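Local coordinates for protein carbon monoxide dehydrogenase (PDB 6T7J) that probably catalyses the oxidation of carbon monoxide to carbon dioxide at a metal cluster, passing the electrons on through iron-sulfur clusters, at residues K258-N263 with G294-N299; S274-E279 with K380-A385; E284-F289 with I388-I393; A333-I338 with E394-R399. All coordinates share one frame; numbering follows the deposited sequence.

Contact 1 (K258-N263 with G294-N299)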
loop_
_atom_site.group_PDB
_atom_site.type_symbol
_atom_site.label_atom_id
_atom_site.label_comp_id
_atom_site.label_asym_id
_atom_site.label_seq_id
_atom_site.Cartn_x
_atom_site.Cartn_y
_atom_site.Cartn_z
ATOM N N LYS A 258 -33.056 -15.380 -18.007
ATOM C CA LYS A 258 -34.139 -15.820 -18.875
ATOM C C LYS A 258 -33.650 -16.855 -19.883
ATOM O O LYS A 258 -32.473 -16.887 -20.253
ATOM C CB LYS A 258 -34.746 -14.624 -19.612
ATOM C CG LYS A 258 -35.973 -14.010 -18.945
ATOM C CD LYS A 258 -35.732 -13.665 -17.488
ATOM C CE LYS A 258 -37.028 -13.273 -16.794
ATOM N NZ LYS A 258 -37.730 -12.169 -17.510
ATOM N N GLU A 259 -34.580 -17.700 -20.336
ATOM C CA GLU A 259 -34.244 -18.721 -21.323
ATOM C C GLU A 259 -34.303 -18.182 -22.744
ATOM O O GLU A 259 -33.454 -18.523 -23.574
ATOM C CB GLU A 259 -35.183 -19.913 -21.192
ATOM C CG GLU A 259 -34.693 -20.941 -20.234
ATOM C CD GLU A 259 -35.463 -20.927 -18.951
ATOM O OE1 GLU A 259 -36.111 -19.907 -18.619
ATOM O OE2 GLU A 259 -35.406 -21.964 -18.287
ATOM N N ASP A 260 -35.303 -17.360 -23.049
ATOM C CA ASP A 260 -35.507 -16.854 -24.399
ATOM C C ASP A 260 -34.993 -15.434 -24.581
ATOM O O ASP A 260 -35.283 -14.809 -25.605
ATOM C CB ASP A 260 -36.988 -16.922 -24.769
ATOM C CG ASP A 260 -37.607 -18.267 -24.458
ATOM O OD1 ASP A 260 -36.906 -19.295 -24.577
ATOM O OD2 ASP A 260 -38.801 -18.294 -24.100
ATOM N N TYR A 261 -34.243 -14.911 -23.618
ATOM C CA TYR A 261 -33.642 -13.592 -23.722
ATOM C C TYR A 261 -32.127 -13.712 -23.646
ATOM O O TYR A 261 -31.593 -14.581 -22.948
ATOM C CB TYR A 261 -34.123 -12.656 -22.604
ATOM C CG TYR A 261 -35.584 -12.272 -22.663
ATOM C CD1 TYR A 261 -36.577 -13.182 -22.321
ATOM C CD2 TYR A 261 -35.970 -10.989 -23.036
ATOM C CE1 TYR A 261 -37.914 -12.831 -22.361
ATOM C CE2 TYR A 261 -37.305 -10.629 -23.081
ATOM C CZ TYR A 261 -38.272 -11.554 -22.741
ATOM O OH TYR A 261 -39.601 -11.203 -22.782
ATOM N N VAL A 262 -31.439 -12.837 -24.384
ATOM C CA VAL A 262 -30.017 -12.629 -24.148
ATOM C C VAL A 262 -29.832 -12.242 -22.692
ATOM O O VAL A 262 -30.570 -11.407 -22.165
ATOM C CB VAL A 262 -29.468 -11.547 -25.089
ATOM C CG1 VAL A 262 -27.984 -11.308 -24.825
ATOM C CG2 VAL A 262 -29.714 -11.922 -26.541
ATOM N N ASN A 263 -28.875 -12.869 -22.019
ATOM C CA ASN A 263 -28.606 -12.576 -20.616
ATOM C C ASN A 263 -27.254 -11.886 -20.510
ATOM O O ASN A 263 -26.231 -12.455 -20.907
ATOM C CB ASN A 263 -28.628 -13.848 -19.767
ATOM C CG ASN A 263 -30.029 -14.397 -19.573
ATOM O OD1 ASN A 263 -30.956 -13.662 -19.232
ATOM N ND2 ASN A 263 -30.188 -15.698 -19.787
ATOM N N GLY A 294 -32.698 -14.002 -32.833
ATOM C CA GLY A 294 -33.469 -15.151 -32.405
ATOM C C GLY A 294 -33.882 -15.184 -30.950
ATOM O O GLY A 294 -34.257 -16.257 -30.464
ATOM N N ALA A 295 -33.831 -14.059 -30.244
ATOM C CA ALA A 295 -34.228 -13.995 -28.846
ATOM C C ALA A 295 -35.442 -13.088 -28.689
ATOM O O ALA A 295 -35.779 -12.304 -29.579
ATOM C CB ALA A 295 -33.081 -13.490 -27.960
ATOM N N LYS A 296 -36.105 -13.207 -27.537
ATOM C CA LYS A 296 -37.232 -12.333 -27.242
ATOM C C LYS A 296 -36.788 -10.917 -26.899
ATOM O O LYS A 296 -37.572 -9.976 -27.068
ATOM C CB LYS A 296 -38.060 -12.914 -26.094
ATOM C CG LYS A 296 -38.664 -14.274 -26.397
ATOM C CD LYS A 296 -39.778 -14.623 -25.424
ATOM C CE LYS A 296 -40.382 -15.981 -25.750
ATOM N NZ LYS A 296 -41.654 -16.224 -25.016
ATOM N N GLY A 297 -35.558 -10.748 -26.428
ATOM C CA GLY A 297 -35.068 -9.436 -26.051
ATOM C C GLY A 297 -33.740 -9.562 -25.331
ATOM O O GLY A 297 -33.030 -10.558 -25.486
ATOM N N VAL A 298 -33.415 -8.539 -24.542
ATOM C CA VAL A 298 -32.182 -8.510 -23.764
ATOM C C VAL A 298 -32.528 -8.257 -22.306
ATOM O O VAL A 298 -33.197 -7.269 -21.981
ATOM C CB VAL A 298 -31.196 -7.441 -24.274
ATOM C CG1 VAL A 298 -29.940 -7.434 -23.414
ATOM C CG2 VAL A 298 -30.839 -7.702 -25.720
ATOM N N ASN A 299 -32.065 -9.147 -21.434
ATOM C CA ASN A 299 -32.262 -9.072 -19.995
ATOM C C ASN A 299 -30.901 -8.841 -19.348
ATOM O O ASN A 299 -29.997 -9.679 -19.471
ATOM C CB ASN A 299 -32.916 -10.359 -19.486
ATOM C CG ASN A 299 -32.953 -10.450 -17.973
ATOM O OD1 ASN A 299 -33.383 -9.520 -17.291
ATOM N ND2 ASN A 299 -32.515 -11.586 -17.440
#
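Tyr-261 to Asn-263 run alongside Gly-297 to Asn-299 as neighbouring parallel strands, and backbone hydrogen bonds are the first kind of evidence for the pairing. Lys-296 N gives a short bond to Asp-260 O (2.6 Å). Val-262 then spends both of its backbone groups on the partner strand, its N donating to Gly-297 O and its O receiving Asn-299 N at 2.8 Å.

Side-chain polar contacts centre on two asparagines. Asn-299 ND2 donates to Asn-263 OD1 at 3.2 Å, an almost straight bond (166°) made in the plane of the donor amide, although the two amides are turned 80° apart. Lys-258 N reaches the same oxygen at 3.0 Å, from the same face of its plane, while Asn-263 ND2 bonds to Lys-258 O (2.6 Å). These bonds, with one from ND2 to Ala-333 O, fix the orientation of the Asn-263 amide; Asn-299 ND2 also bonds to Val-256 O. Asp-260 OD2 and Lys-296 NZ make a long salt bridge of 3.6 Å, their chains side by side.

Apolar contacts follow. Lys-296 CB sits over one face of the Tyr-261 ring, 3.7 Å from its centroid and 15° off the normal, a CH-pi contact. Gly-297 leaves room for that ring. On the opposite face of the sheet Val-262 packs against Ala-295 and Val-298.

Both strands belong to a six-stranded parallel sheet, where Ala-290 of helix 284-292 and Ile-393 of helix 381-395 cover the two valines and Glu-335 bonds to Asn-263 from the other side.

Contact 2 (S274-E279 with K380-A385)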
loop_
_atom_site.group_PDB
_atom_site.type_symbol
_atom_site.label_atom_id
_atom_site.label_comp_id
_atom_site.label_asym_id
_atom_site.label_seq_id
_atom_site.Cartn_x
_atom_site.Cartn_y
_atom_site.Cartn_z
ATOM N N SER A 274 -21.859 0.382 -15.529
ATOM C CA SER A 274 -23.030 -0.486 -15.462
ATOM C C SER A 274 -24.314 0.265 -15.792
ATOM O O SER A 274 -25.218 -0.302 -16.413
ATOM C CB SER A 274 -23.127 -1.133 -14.080
ATOM O OG SER A 274 -23.369 -0.164 -13.075
ATOM N N THR A 275 -24.425 1.534 -15.384
ATOM C CA THR A 275 -25.617 2.298 -15.743
ATOM C C THR A 275 -25.736 2.441 -17.255
ATOM O O THR A 275 -26.819 2.249 -17.826
ATOM C CB THR A 275 -25.593 3.675 -15.077
ATOM O OG1 THR A 275 -24.387 4.363 -15.432
ATOM C CG2 THR A 275 -25.669 3.538 -13.563
ATOM N N LYS A 276 -24.624 2.760 -17.924
ATOM C CA LYS A 276 -24.635 2.863 -19.378
ATOM C C LYS A 276 -24.969 1.525 -20.025
ATOM O O LYS A 276 -25.774 1.467 -20.962
ATOM C CB LYS A 276 -23.287 3.379 -19.877
ATOM C CG LYS A 276 -23.089 4.872 -19.685
ATOM C CD LYS A 276 -24.255 5.656 -20.255
ATOM C CE LYS A 276 -23.955 7.139 -20.274
ATOM N NZ LYS A 276 -25.084 7.937 -20.830
ATOM N N ILE A 277 -24.363 0.439 -19.536
ATOM C CA ILE A 277 -24.625 -0.879 -20.111
ATOM C C ILE A 277 -26.104 -1.230 -19.983
ATOM O O ILE A 277 -26.739 -1.681 -20.944
ATOM C CB ILE A 277 -23.736 -1.947 -19.450
ATOM C CG1 ILE A 277 -22.262 -1.710 -19.787
ATOM C CG2 ILE A 277 -24.159 -3.338 -19.894
ATOM C CD1 ILE A 277 -21.935 -1.868 -21.252
ATOM N N ALA A 278 -26.674 -1.019 -18.793
ATOM C CA ALA A 278 -28.070 -1.372 -18.560
ATOM C C ALA A 278 -29.001 -0.529 -19.422
ATOM O O ALA A 278 -29.925 -1.056 -20.055
ATOM C CB ALA A 278 -28.413 -1.212 -17.078
ATOM N N GLU A 279 -28.768 0.787 -19.466
ATOM C CA GLU A 279 -29.630 1.655 -20.262
ATOM C C GLU A 279 -29.543 1.315 -21.745
ATOM O O GLU A 279 -30.563 1.285 -22.442
ATOM C CB GLU A 279 -29.267 3.119 -20.018
ATOM C CG GLU A 279 -29.868 3.692 -18.745
ATOM C CD GLU A 279 -29.155 4.943 -18.274
ATOM O OE1 GLU A 279 -29.033 5.130 -17.045
ATOM O OE2 GLU A 279 -28.716 5.739 -19.130
ATOM N N LYS A 380 -16.725 8.295 -25.003
ATOM C CA LYS A 380 -17.393 7.455 -25.995
ATOM C C LYS A 380 -18.232 6.371 -25.322
ATOM O O LYS A 380 -18.356 5.256 -25.829
ATOM C CB LYS A 380 -16.379 6.829 -26.949
ATOM C CG LYS A 380 -15.594 7.836 -27.778
ATOM C CD LYS A 380 -16.474 8.503 -28.825
ATOM C CE LYS A 380 -15.743 9.640 -29.528
ATOM N NZ LYS A 380 -16.630 10.357 -30.490
ATOM N N ALA A 381 -18.836 6.711 -24.179
ATOM C CA ALA A 381 -19.473 5.712 -23.323
ATOM C C ALA A 381 -20.570 4.953 -24.059
ATOM O O ALA A 381 -20.615 3.716 -24.024
ATOM C CB ALA A 381 -20.036 6.388 -22.073
ATOM N N ASP A 382 -21.473 5.676 -24.725
ATOM C CA ASP A 382 -22.610 5.024 -25.366
ATOM C C ASP A 382 -22.163 4.112 -26.504
ATOM O O ASP A 382 -22.740 3.038 -26.705
ATOM C CB ASP A 382 -23.601 6.073 -25.866
ATOM C CG ASP A 382 -24.600 6.488 -24.801
ATOM O OD1 ASP A 382 -24.175 6.773 -23.660
ATOM O OD2 ASP A 382 -25.811 6.529 -25.102
ATOM N N GLU A 383 -21.128 4.513 -27.248
ATOM C CA GLU A 383 -20.641 3.678 -28.344
ATOM C C GLU A 383 -20.035 2.378 -27.827
ATOM O O GLU A 383 -20.304 1.298 -28.372
ATOM C CB GLU A 383 -19.623 4.457 -29.178
ATOM C CG GLU A 383 -20.240 5.512 -30.085
ATOM C CD GLU A 383 -20.231 6.900 -29.466
ATOM O OE1 GLU A 383 -20.018 7.882 -30.208
ATOM O OE2 GLU A 383 -20.436 7.009 -28.238
ATOM N N ILE A 384 -19.222 2.459 -26.770
ATOM C CA ILE A 384 -18.632 1.257 -26.187
ATOM C C ILE A 384 -19.717 0.354 -25.611
ATOM O O ILE A 384 -19.666 -0.876 -25.756
ATOM C CB ILE A 384 -17.587 1.636 -25.120
ATOM C CG1 ILE A 384 -16.621 2.692 -25.659
ATOM C CG2 ILE A 384 -16.823 0.404 -24.658
ATOM C CD1 ILE A 384 -15.565 2.147 -26.586
ATOM N N ALA A 385 -20.717 0.945 -24.952
ATOM C CA ALA A 385 -21.804 0.146 -24.396
ATOM C C ALA A 385 -22.592 -0.559 -25.496
ATOM O O ALA A 385 -22.947 -1.739 -25.357
ATOM C CB ALA A 385 -22.722 1.029 -23.553
#
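Lys-276 bends at chi2 (-52°) and runs straight from there to NZ, which carries its ammonium group to Asp-382; Ile-277, next along the helix, has its own chi2 at -65°, a turn that directs CD1 to Ala-385. The lysine and aspartate chains cross at about a right angle. NZ lies 3.2 Å from Asp-382 OD1, a salt bridge whose hydrogen bond is weak, and Lys-276 CE is beside the same oxygen at 3.4 Å. The carboxylate therefore meets the flank of the chain as well as its end. The stronger polar partner of NZ is Tyr-121 O, and the ring of Tyr-122 adds a cation-pi contact.

Helices 271-281 and 381-395 belong to an alpha/beta domain built on a six-stranded parallel sheet: the first lies in the connection from strand 261-268 to strand 297-303, while the second follows the last strand, 372-373. Their local axes cross at -60° and come within 9.2 Å, and the crossing lies where Ile-277 and Ala-385 bring their CA atoms to 5.2 Å. Alanines on the second helix permit this approach. Ile-277 CD1 touches Ala-385 CA at 3.7 Å and its CB at 3.8 Å, whereas Lys-276 CG is a looser 4.2 Å from Ala-381 CB.

An alanine in place of Lys-276 would probably leave Asp-382 without its positive mate and Tyr-121 O without this donor, and open a gap beside Ala-381. Asp-382 stands in the first turn after the N-cap residue Lys-380, where its negative charge is likely to suit the N-terminal end of the helix dipole.

Contact 3 (E284-F289 with I388-I393)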
loop_
_atom_site.group_PDB
_atom_site.type_symbol
_atom_site.label_atom_id
_atom_site.label_comp_id
_atom_site.label_asym_id
_atom_site.label_seq_id
_atom_site.Cartn_x
_atom_site.Cartn_y
_atom_site.Cartn_z
ATOM N N GLU A 284 -34.618 -0.032 -26.860
ATOM C CA GLU A 284 -35.354 -0.839 -27.825
ATOM C C GLU A 284 -34.505 -1.234 -29.031
ATOM O O GLU A 284 -34.813 -2.240 -29.685
ATOM C CB GLU A 284 -36.607 -0.086 -28.272
ATOM C CG GLU A 284 -37.586 -0.924 -29.062
ATOM C CD GLU A 284 -37.717 -0.441 -30.487
ATOM O OE1 GLU A 284 -37.923 0.769 -30.694
ATOM O OE2 GLU A 284 -37.633 -1.267 -31.401
ATOM N N GLU A 285 -33.445 -0.477 -29.332
ATOM C CA GLU A 285 -32.550 -0.852 -30.424
ATOM C C GLU A 285 -31.955 -2.234 -30.188
ATOM O O GLU A 285 -32.001 -3.106 -31.064
ATOM C CB GLU A 285 -31.442 0.191 -30.581
ATOM C CG GLU A 285 -30.375 -0.190 -31.594
ATOM C CD GLU A 285 -29.197 0.767 -31.601
ATOM O OE1 GLU A 285 -28.361 0.683 -32.528
ATOM O OE2 GLU A 285 -29.104 1.604 -30.681
ATOM N N MET A 286 -31.401 -2.457 -28.993
ATOM C CA MET A 286 -30.842 -3.766 -28.679
ATOM C C MET A 286 -31.929 -4.825 -28.548
ATOM O O MET A 286 -31.674 -6.002 -28.821
ATOM C CB MET A 286 -30.010 -3.695 -27.399
ATOM C CG MET A 286 -28.956 -2.601 -27.395
ATOM S SD MET A 286 -28.133 -2.381 -28.981
ATOM C CE MET A 286 -27.299 -3.945 -29.151
ATOM N N GLN A 287 -33.140 -4.433 -28.147
ATOM C CA GLN A 287 -34.242 -5.389 -28.100
ATOM C C GLN A 287 -34.530 -5.953 -29.487
ATOM O O GLN A 287 -34.641 -7.174 -29.667
ATOM C CB GLN A 287 -35.491 -4.730 -27.514
ATOM C CG GLN A 287 -35.312 -4.182 -26.105
ATOM C CD GLN A 287 -34.977 -5.258 -25.088
ATOM O OE1 GLN A 287 -35.507 -6.367 -25.142
ATOM N NE2 GLN A 287 -34.094 -4.930 -24.152
ATOM N N LYS A 288 -34.628 -5.083 -30.494
ATOM C CA LYS A 288 -34.887 -5.599 -31.834
ATOM C C LYS A 288 -33.649 -6.261 -32.435
ATOM O O LYS A 288 -33.784 -7.174 -33.254
ATOM C CB LYS A 288 -35.408 -4.491 -32.746
ATOM C CG LYS A 288 -34.634 -3.206 -32.616
ATOM C CD LYS A 288 -35.465 -1.971 -32.838
ATOM C CE LYS A 288 -36.117 -1.956 -34.193
ATOM N NZ LYS A 288 -36.265 -0.582 -34.754
ATOM N N PHE A 289 -32.442 -5.842 -32.035
ATOM C CA PHE A 289 -31.244 -6.576 -32.446
ATOM C C PHE A 289 -31.295 -8.018 -31.949
ATOM O O PHE A 289 -31.053 -8.968 -32.710
ATOM C CB PHE A 289 -29.990 -5.866 -31.927
ATOM C CG PHE A 289 -28.731 -6.219 -32.678
ATOM C CD1 PHE A 289 -28.705 -6.208 -34.063
ATOM C CD2 PHE A 289 -27.570 -6.550 -31.994
ATOM C CE1 PHE A 289 -27.546 -6.528 -34.753
ATOM C CE2 PHE A 289 -26.410 -6.872 -32.678
ATOM C CZ PHE A 289 -26.398 -6.859 -34.059
ATOM N N ILE A 388 -20.537 -3.493 -26.732
ATOM C CA ILE A 388 -20.511 -4.599 -25.777
ATOM C C ILE A 388 -21.824 -5.379 -25.817
ATOM O O ILE A 388 -21.835 -6.620 -25.898
ATOM C CB ILE A 388 -20.211 -4.061 -24.366
ATOM C CG1 ILE A 388 -18.732 -3.688 -24.239
ATOM C CG2 ILE A 388 -20.618 -5.065 -23.308
ATOM C CD1 ILE A 388 -18.435 -2.750 -23.089
ATOM N N VAL A 389 -22.952 -4.662 -25.751
ATOM C CA VAL A 389 -24.252 -5.326 -25.797
ATOM C C VAL A 389 -24.421 -6.071 -27.114
ATOM O O VAL A 389 -25.013 -7.158 -27.159
ATOM C CB VAL A 389 -25.384 -4.305 -25.570
ATOM C CG1 VAL A 389 -26.736 -4.988 -25.648
ATOM C CG2 VAL A 389 -25.219 -3.618 -24.224
ATOM N N ARG A 390 -23.887 -5.512 -28.204
ATOM C CA ARG A 390 -23.965 -6.187 -29.494
ATOM C C ARG A 390 -23.179 -7.487 -29.480
ATOM O O ARG A 390 -23.629 -8.496 -30.029
ATOM C CB ARG A 390 -23.455 -5.268 -30.604
ATOM C CG ARG A 390 -24.509 -4.323 -31.141
ATOM C CD ARG A 390 -24.119 -3.716 -32.471
ATOM N NE ARG A 390 -24.780 -2.431 -32.670
ATOM C CZ ARG A 390 -24.173 -1.255 -32.548
ATOM N NH1 ARG A 390 -24.853 -0.132 -32.743
ATOM N NH2 ARG A 390 -22.885 -1.202 -32.235
ATOM N N ILE A 391 -21.995 -7.479 -28.865
ATOM C CA ILE A 391 -21.209 -8.708 -28.782
ATOM C C ILE A 391 -21.971 -9.775 -28.004
ATOM O O ILE A 391 -22.010 -10.950 -28.398
ATOM C CB ILE A 391 -19.830 -8.419 -28.166
ATOM C CG1 ILE A 391 -19.014 -7.541 -29.117
ATOM C CG2 ILE A 391 -19.091 -9.714 -27.873
ATOM C CD1 ILE A 391 -17.723 -7.045 -28.538
ATOM N N ALA A 392 -22.616 -9.381 -26.903
ATOM C CA ALA A 392 -23.418 -10.342 -26.143
ATOM C C ALA A 392 -24.568 -10.900 -26.986
ATOM O O ALA A 392 -24.801 -12.121 -27.030
ATOM C CB ALA A 392 -23.950 -9.684 -24.870
ATOM N N ILE A 393 -25.299 -10.013 -27.664
ATOM C CA ILE A 393 -26.444 -10.434 -28.468
ATOM C C ILE A 393 -26.000 -11.359 -29.594
ATOM O O ILE A 393 -26.696 -12.320 -29.942
ATOM C CB ILE A 393 -27.190 -9.200 -29.006
ATOM C CG1 ILE A 393 -27.936 -8.499 -27.871
ATOM C CG2 ILE A 393 -28.141 -9.586 -30.125
ATOM C CD1 ILE A 393 -28.423 -7.128 -28.235
#
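Met-286 and Phe-289 press their side chains onto Val-389, Arg-390 and Ile-393, forming the tight part of a contact between two helices whose local axes diverge by only 20° at a separation of 10.4 Å. Bends at chi2 and chi3 fold the methionine chain, and chi3 turns CE toward the second helix. That methyl is 3.4 Å from Arg-390 CG, 3.5 Å from Ile-393 CD1 and 3.7 Å from Val-389 CG1, so it is wedged among three side chains. Phe-289 comes in next to it: CE2 meets Arg-390 CG at 3.5 Å, and CD2 meets Ile-393 CG2 at 3.6 Å. Its ring and the guanidinium stand 88° apart, which excludes a parallel stack; the ring uses the aliphatic part of the arginine.

The side holding Glu-285 is looser and less buried. Glu-285 OE1 and Arg-390 NH1 form a long salt bridge of 3.6 Å, with the oxygen at the guanidinium edge but the two flat groups turned 68° apart. The other oxygen, OE2, has a salt bridge to Lys-386.

Away from that charged pair, Ile-280 covers Met-286 and Tyr-293 meets Phe-289 edge-to-face; the helices pack side by side on the parallel sheet, both touching strand 261-268, where Val-262 backs Ile-393. The chemistry implies that these helices are held mainly by close apolar contact, while the charged pair probably adds a weaker, less directional attraction.

Contact 4 (A333-I338 with E394-R399)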
loop_
_atom_site.group_PDB
_atom_site.type_symbol
_atom_site.label_atom_id
_atom_site.label_comp_id
_atom_site.label_asym_id
_atom_site.label_seq_id
_atom_site.Cartn_x
_atom_site.Cartn_y
_atom_site.Cartn_z
ATOM N N ALA A 333 -26.448 -19.918 -19.377
ATOM C CA ALA A 333 -27.275 -18.967 -20.109
ATOM C C ALA A 333 -26.699 -17.557 -20.120
ATOM O O ALA A 333 -27.391 -16.626 -20.546
ATOM C CB ALA A 333 -28.693 -18.941 -19.527
ATOM N N VAL A 334 -25.463 -17.369 -19.671
ATOM C CA VAL A 334 -24.849 -16.045 -19.635
ATOM C C VAL A 334 -24.099 -15.830 -20.944
ATOM O O VAL A 334 -23.073 -16.465 -21.199
ATOM C CB VAL A 334 -23.920 -15.883 -18.428
ATOM C CG1 VAL A 334 -23.172 -14.563 -18.516
ATOM C CG2 VAL A 334 -24.719 -15.951 -17.140
ATOM N N GLU A 335 -24.615 -14.929 -21.781
ATOM C CA GLU A 335 -23.926 -14.604 -23.024
ATOM C C GLU A 335 -22.660 -13.802 -22.757
ATOM O O GLU A 335 -21.642 -13.995 -23.432
ATOM C CB GLU A 335 -24.859 -13.831 -23.952
ATOM C CG GLU A 335 -25.712 -14.716 -24.822
ATOM C CD GLU A 335 -26.749 -15.496 -24.038
ATOM O OE1 GLU A 335 -27.626 -14.858 -23.414
ATOM O OE2 GLU A 335 -26.688 -16.745 -24.048
ATOM N N ALA A 336 -22.703 -12.902 -21.778
ATOM C CA ALA A 336 -21.549 -12.076 -21.463
ATOM C C ALA A 336 -21.651 -11.586 -20.028
ATOM O O ALA A 336 -22.744 -11.257 -19.548
ATOM C CB ALA A 336 -21.438 -10.885 -22.424
ATOM N N ILE A 337 -20.505 -11.547 -19.352
ATOM C CA ILE A 337 -20.378 -10.905 -18.048
ATOM C C ILE A 337 -19.381 -9.760 -18.195
ATOM O O ILE A 337 -18.240 -9.970 -18.626
ATOM C CB ILE A 337 -19.955 -11.894 -16.946
ATOM C CG1 ILE A 337 -19.757 -11.163 -15.616
ATOM C CG2 ILE A 337 -18.705 -12.675 -17.342
ATOM C CD1 ILE A 337 -19.885 -12.061 -14.401
ATOM N N ILE A 338 -19.824 -8.554 -17.855
ATOM C CA ILE A 338 -19.065 -7.324 -18.051
ATOM C C ILE A 338 -18.555 -6.877 -16.691
ATOM O O ILE A 338 -19.353 -6.574 -15.795
ATOM C CB ILE A 338 -19.926 -6.226 -18.695
ATOM C CG1 ILE A 338 -20.857 -6.818 -19.756
ATOM C CG2 ILE A 338 -19.050 -5.123 -19.275
ATOM C CD1 ILE A 338 -20.135 -7.533 -20.869
ATOM N N GLU A 394 -24.830 -11.088 -30.173
ATOM C CA GLU A 394 -24.325 -11.929 -31.251
ATOM C C GLU A 394 -23.811 -13.261 -30.726
ATOM O O GLU A 394 -23.776 -14.245 -31.473
ATOM C CB GLU A 394 -23.228 -11.192 -32.015
ATOM C CG GLU A 394 -23.733 -9.997 -32.804
ATOM C CD GLU A 394 -22.704 -8.894 -32.925
ATOM O OE1 GLU A 394 -23.045 -7.822 -33.469
ATOM O OE2 GLU A 394 -21.557 -9.096 -32.474
ATOM N N ASN A 395 -23.400 -13.314 -29.457
ATOM C CA ASN A 395 -23.034 -14.592 -28.861
ATOM C C ASN A 395 -24.246 -15.424 -28.460
ATOM O O ASN A 395 -24.103 -16.633 -28.249
ATOM C CB ASN A 395 -22.139 -14.380 -27.639
ATOM C CG ASN A 395 -21.435 -15.653 -27.209
ATOM O OD1 ASN A 395 -21.095 -16.499 -28.039
ATOM N ND2 ASN A 395 -21.217 -15.798 -25.908
ATOM N N TYR A 396 -25.417 -14.799 -28.327
ATOM C CA TYR A 396 -26.628 -15.546 -27.974
ATOM C C TYR A 396 -26.845 -16.845 -28.755
ATOM O O TYR A 396 -27.216 -17.848 -28.122
ATOM C CB TYR A 396 -27.865 -14.648 -28.115
ATOM C CG TYR A 396 -29.170 -15.352 -27.792
ATOM C CD1 TYR A 396 -29.553 -15.576 -26.475
ATOM C CD2 TYR A 396 -30.019 -15.789 -28.803
ATOM C CE1 TYR A 396 -30.744 -16.217 -26.172
ATOM C CE2 TYR A 396 -31.213 -16.433 -28.510
ATOM C CZ TYR A 396 -31.569 -16.641 -27.192
ATOM O OH TYR A 396 -32.752 -17.277 -26.892
ATOM N N PRO A 397 -26.661 -16.912 -30.080
ATOM C CA PRO A 397 -26.884 -18.194 -30.778
ATOM C C PRO A 397 -25.978 -19.327 -30.320
ATOM O O PRO A 397 -26.271 -20.490 -30.625
ATOM C CB PRO A 397 -26.627 -17.844 -32.250
ATOM C CG PRO A 397 -26.918 -16.398 -32.343
ATOM C CD PRO A 397 -26.460 -15.810 -31.040
ATOM N N ASN A 398 -24.894 -19.037 -29.604
ATOM C CA ASN A 398 -23.945 -20.059 -29.186
ATOM C C ASN A 398 -24.283 -20.670 -27.832
ATOM O O ASN A 398 -23.499 -21.475 -27.322
ATOM C CB ASN A 398 -22.531 -19.478 -29.147
ATOM C CG ASN A 398 -22.042 -19.055 -30.515
ATOM O OD1 ASN A 398 -22.224 -19.772 -31.500
ATOM N ND2 ASN A 398 -21.418 -17.883 -30.585
ATOM N N ARG A 399 -25.415 -20.312 -27.245
ATOM C CA ARG A 399 -25.770 -20.827 -25.927
ATOM C C ARG A 399 -26.057 -22.320 -26.000
ATOM O O ARG A 399 -27.015 -22.724 -26.672
ATOM C CB ARG A 399 -26.984 -20.090 -25.370
ATOM C CG ARG A 399 -27.567 -20.747 -24.130
ATOM C CD ARG A 399 -28.926 -20.173 -23.784
ATOM N NE ARG A 399 -28.850 -18.751 -23.469
ATOM C CZ ARG A 399 -29.764 -18.094 -22.764
ATOM N NH1 ARG A 399 -29.613 -16.798 -22.526
ATOM N NH2 ARG A 399 -30.829 -18.732 -22.297
#
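Glu-335 and Arg-399 form a side-on, two-nitrogen salt bridge. Arg-399 NH1 donates to Glu-335 OE1 at 2.9 Å, on its syn lone pair, and NE donates to OE2 at 3.0 Å, also from the syn side. Carboxylate and guanidinium are only 15° from coplanar, the geometry expected of two side-by-side bonds. A bend at chi3 (-62°) sets NE in position. OE1 also accepts from Asn-263 N, and OE2 from His-356 NE2, so each oxygen of this buried acid has a further donor and the group is likely to stay ionised. Arg-399 NH2 turns to Lys-258 O.

A second polar link lies nearby: Asn-395 ND2 bonds to Glu-335 O (3.1 Å), in the carbonyl plane on a lone pair. Its other end, OD1, receives Asn-398 ND2 at 2.9 Å, which, with the bonds of ND2, fixes the rotation of the amide; ND2 also reaches His-356 O.

Packing surrounds these bonds. Ala-333 CB lies 3.4 Å above the centre of one guanidinium face, and Tyr-396 CE1 is 3.8 Å above the opposite face, nearer the rim. Glu-335 CG rests on Tyr-396 CA at 3.4 Å, while OE1 lies at the edge of the tyrosine ring, near its plane. A leucine in place of Arg-399 would probably leave the Glu-335 carboxylate buried without its positive mate, and Lys-258 O without this donor.

Helix 381-395 passes into a 3-10 turn here, beside the start of strand 336-339: the C-terminal end of a covering helix is tied to the N-terminal end of an inner strand of the parallel sheet, in a layered alpha/beta domain.

From the N terminus, segments 258-263, 274-279 and 284-289 open contacts 1, 2 and 3 in turn. Contact 1 closes first, at 294-299, joining two adjacent strands across a loop that carries the first helix of each of contacts 2 and 3; it therefore crosses both. Contact 4 opens only afterwards, at 333-338, in series with contact 1. Helix 381-395 and the turn after it then close contacts 2, 3 and 4 in the order they opened, so these three cross one another and none nests. Successive parts of that helix and turn reach helix 271-281, helix 284-292 and the start of strand 336-339, tying the sheet to its covering helices; contacts 1 and 4 meet through neighbouring strands.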